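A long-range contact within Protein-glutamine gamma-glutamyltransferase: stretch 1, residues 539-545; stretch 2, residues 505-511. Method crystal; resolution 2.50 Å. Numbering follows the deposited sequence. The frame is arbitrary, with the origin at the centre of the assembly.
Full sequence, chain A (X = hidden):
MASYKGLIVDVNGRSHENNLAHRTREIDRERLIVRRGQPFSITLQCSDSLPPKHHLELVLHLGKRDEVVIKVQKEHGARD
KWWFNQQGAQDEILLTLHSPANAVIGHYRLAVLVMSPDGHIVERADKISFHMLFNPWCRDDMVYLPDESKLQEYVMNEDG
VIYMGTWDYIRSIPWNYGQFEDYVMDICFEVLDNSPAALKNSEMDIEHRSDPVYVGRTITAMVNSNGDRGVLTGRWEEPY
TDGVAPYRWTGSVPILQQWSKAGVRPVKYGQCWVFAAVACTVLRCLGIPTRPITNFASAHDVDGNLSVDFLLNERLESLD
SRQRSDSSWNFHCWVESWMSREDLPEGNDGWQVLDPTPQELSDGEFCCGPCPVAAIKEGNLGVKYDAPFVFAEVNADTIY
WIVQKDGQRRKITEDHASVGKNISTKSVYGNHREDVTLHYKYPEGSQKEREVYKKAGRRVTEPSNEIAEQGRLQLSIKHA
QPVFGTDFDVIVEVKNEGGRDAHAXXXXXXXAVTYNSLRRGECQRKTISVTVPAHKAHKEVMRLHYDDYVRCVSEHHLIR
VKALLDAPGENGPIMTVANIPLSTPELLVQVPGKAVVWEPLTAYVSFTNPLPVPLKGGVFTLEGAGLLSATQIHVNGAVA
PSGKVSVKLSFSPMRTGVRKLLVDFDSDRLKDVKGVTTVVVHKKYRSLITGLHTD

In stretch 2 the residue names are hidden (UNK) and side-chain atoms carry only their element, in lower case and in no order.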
# COMPACT_ATOMS: atom_id res chain seq x y z
N LYS A 539 15.95 21.56 31.88
CA LYS A 539 14.80 20.77 31.49
C LYS A 539 13.47 21.39 31.93
O LYS A 539 13.24 21.59 33.12
CB LYS A 539 14.88 19.37 32.08
CG LYS A 539 16.01 18.52 31.55
CD LYS A 539 15.72 17.05 31.84
CE LYS A 539 16.98 16.21 32.01
NZ LYS A 539 16.69 14.84 32.57
N GLU A 540 12.61 21.71 30.96
CA GLU A 540 11.30 22.27 31.25
C GLU A 540 10.27 21.23 30.89
O GLU A 540 10.46 20.43 29.98
CB GLU A 540 11.05 23.53 30.42
CG GLU A 540 11.40 24.82 31.14
CD GLU A 540 10.24 25.35 31.95
OE1 GLU A 540 10.16 24.98 33.14
OE2 GLU A 540 9.43 26.13 31.41
N VAL A 541 9.17 21.24 31.62
CA VAL A 541 8.09 20.30 31.40
C VAL A 541 6.78 20.95 30.96
O VAL A 541 6.44 22.08 31.34
CB VAL A 541 7.83 19.48 32.69
CG1 VAL A 541 6.60 18.62 32.53
CG2 VAL A 541 9.04 18.62 33.00
N MET A 542 6.04 20.23 30.13
CA MET A 542 4.75 20.71 29.67
C MET A 542 3.81 19.58 29.96
O MET A 542 3.99 18.48 29.45
CB MET A 542 4.81 20.98 28.18
CG MET A 542 3.47 21.38 27.55
SD MET A 542 3.71 21.99 25.86
CE MET A 542 5.53 21.85 25.69
N ARG A 543 2.80 19.83 30.78
CA ARG A 543 1.87 18.77 31.08
C ARG A 543 0.62 18.86 30.27
O ARG A 543 -0.13 19.82 30.41
CB ARG A 543 1.50 18.77 32.56
CG ARG A 543 0.50 17.69 32.93
CD ARG A 543 0.66 17.29 34.39
NE ARG A 543 -0.22 16.18 34.73
CZ ARG A 543 0.17 14.91 34.80
NH1 ARG A 543 1.43 14.58 34.54
NH2 ARG A 543 -0.70 13.96 35.13
N LEU A 544 0.43 17.87 29.42
CA LEU A 544 -0.75 17.78 28.57
C LEU A 544 -1.77 16.92 29.33
O LEU A 544 -1.37 15.93 29.96
CB LEU A 544 -0.37 17.16 27.24
CG LEU A 544 0.26 18.04 26.16
CD1 LEU A 544 -0.45 19.36 26.04
CD2 LEU A 544 1.69 18.27 26.50
N HIS A 545 -3.05 17.29 29.28
CA HIS A 545 -4.13 16.58 30.00
C HIS A 545 -5.22 16.06 29.10
O HIS A 545 -5.61 16.69 28.14
CB HIS A 545 -4.81 17.50 31.01
CG HIS A 545 -3.87 18.08 32.01
ND1 HIS A 545 -3.15 19.24 31.77
CD2 HIS A 545 -3.53 17.68 33.25
CE1 HIS A 545 -2.42 19.52 32.83
NE2 HIS A 545 -2.63 18.59 33.74
N UNK A 505 15.35 32.68 25.17
CA UNK A 505 13.90 32.67 25.33
C UNK A 505 13.40 31.37 24.78
O UNK A 505 13.62 31.06 23.61
c UNK A 505 12.00 35.07 26.35
c UNK A 505 11.91 34.27 25.07
c UNK A 505 13.29 33.83 24.56
n UNK A 505 11.03 34.87 27.24
o UNK A 505 12.94 35.85 26.55
N UNK A 506 12.68 30.63 25.60
CA UNK A 506 12.19 29.33 25.23
C UNK A 506 10.67 29.27 25.04
O UNK A 506 9.92 29.23 26.00
c UNK A 506 12.47 26.39 24.78
c UNK A 506 12.62 28.35 26.31
c UNK A 506 12.68 26.83 26.19
c UNK A 506 11.65 26.21 27.13
N UNK A 507 10.23 29.23 23.79
CA UNK A 507 8.81 29.12 23.50
C UNK A 507 8.40 27.67 23.21
O UNK A 507 9.04 26.99 22.41
c UNK A 507 8.46 29.94 22.26
o UNK A 507 8.97 31.27 22.40
c UNK A 507 6.95 29.95 22.06
N UNK A 508 7.34 27.19 23.84
CA UNK A 508 6.86 25.83 23.61
C UNK A 508 5.37 25.80 23.34
O UNK A 508 4.60 26.51 23.98
c UNK A 508 8.72 25.80 28.26
s UNK A 508 8.23 24.48 27.12
c UNK A 508 7.12 24.97 24.83
c UNK A 508 8.38 25.29 25.54
N UNK A 509 4.94 25.01 22.36
CA UNK A 509 3.52 24.89 22.05
C UNK A 509 3.18 23.44 21.87
O UNK A 509 4.02 22.64 21.48
c UNK A 509 5.15 26.70 19.71
c UNK A 509 2.81 26.96 18.76
c UNK A 509 3.66 26.80 20.05
c UNK A 509 3.13 25.54 20.73
N UNK A 510 1.94 23.09 22.09
CA UNK A 510 1.51 21.74 21.92
C UNK A 510 0.14 21.87 21.26
O UNK A 510 -0.79 22.43 21.86
c UNK A 510 1.42 21.07 23.25
N UNK A 511 0.02 21.37 20.03
CA UNK A 511 -1.23 21.46 19.29
C UNK A 511 -1.56 20.10 18.73
O UNK A 511 -0.65 19.36 18.42
c UNK A 511 1.50 23.64 17.27
c UNK A 511 -0.43 21.74 16.93
s UNK A 511 0.57 22.85 15.93
c UNK A 511 -1.07 22.41 18.12

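Residues 505-511 form a strand that runs in nearly the same direction as strand 539-544, with 22° between their N-to-C directions and a closest axial approach of 9.1 Å. No hydrogen bond joins the two strands at this spacing; what contact there is comes mainly from side chains.

Position 505 carries three carbons in a chain, the third bearing one oxygen and one nitrogen, a terminal amide. Its side chain is out of reach of stretch 1, and both polar atoms are hydrogen-bonded elsewhere in the structure. The residue is Gln505.

Position 506 has four carbons forked at the second, and its CB points toward stretch 1. One terminal carbon comes within 4.3 Å of Glu540 CG. An all-carbon fork one atom beyond CB identifies leucine; in Leu506 the contacting atom is CD1.

At position 507, CB carries one oxygen and one carbon. This small branched group is out of reach of the partner strand. It fits threonine, and the hydroxyl of Thr507 is hydrogen-bonded elsewhere.

Position 508 is an unbranched chain of two carbons, a sulfur and a terminal carbon, the thioether of methionine. Its CB lies 3.6 Å from Met542 CE, while the terminal methyl extends to Glu540. The residue is Met508, and its CE sits 3.2 Å from Glu540 OE2, a close approach of a methyl to a carboxylate oxygen.

Position 509 again shows four carbons forked at the second, but its CB points away, and even this atom, the nearest of the side chain, is 6.3 Å from Met542 SD. This is Leu509; its contact with Met542 is through the backbone, with Met542 SD 4.3 Å from Leu509 C.

Position 510 has a single side-chain carbon, directed toward stretch 1. It lies 3.6 Å from Met542 SD and 3.8 Å from Leu544 CD1. A lone CB defines Ala510.

Position 511 has two carbons, a sulfur and a final carbon, unbranched. Its CB points away and it makes no contact with stretch 1. It is Met511.

The contact follows the alternation of the two strands. Glu540, Met542 and Leu544 face Leu506, Met508 and Ala510, and these residues pair in register, with CA separations falling from 9.3 Å between Glu540 CA and Leu506 CA to 8.1 Å between Leu544 CA and Ala510 CA. Side-chain packing fills the gap: Met542 reaches both Met508 and Ala510, whose short side chain also meets Leu544. Together the stretches bury 279 Å².

Stretch 2 505-511: QLTMLAM
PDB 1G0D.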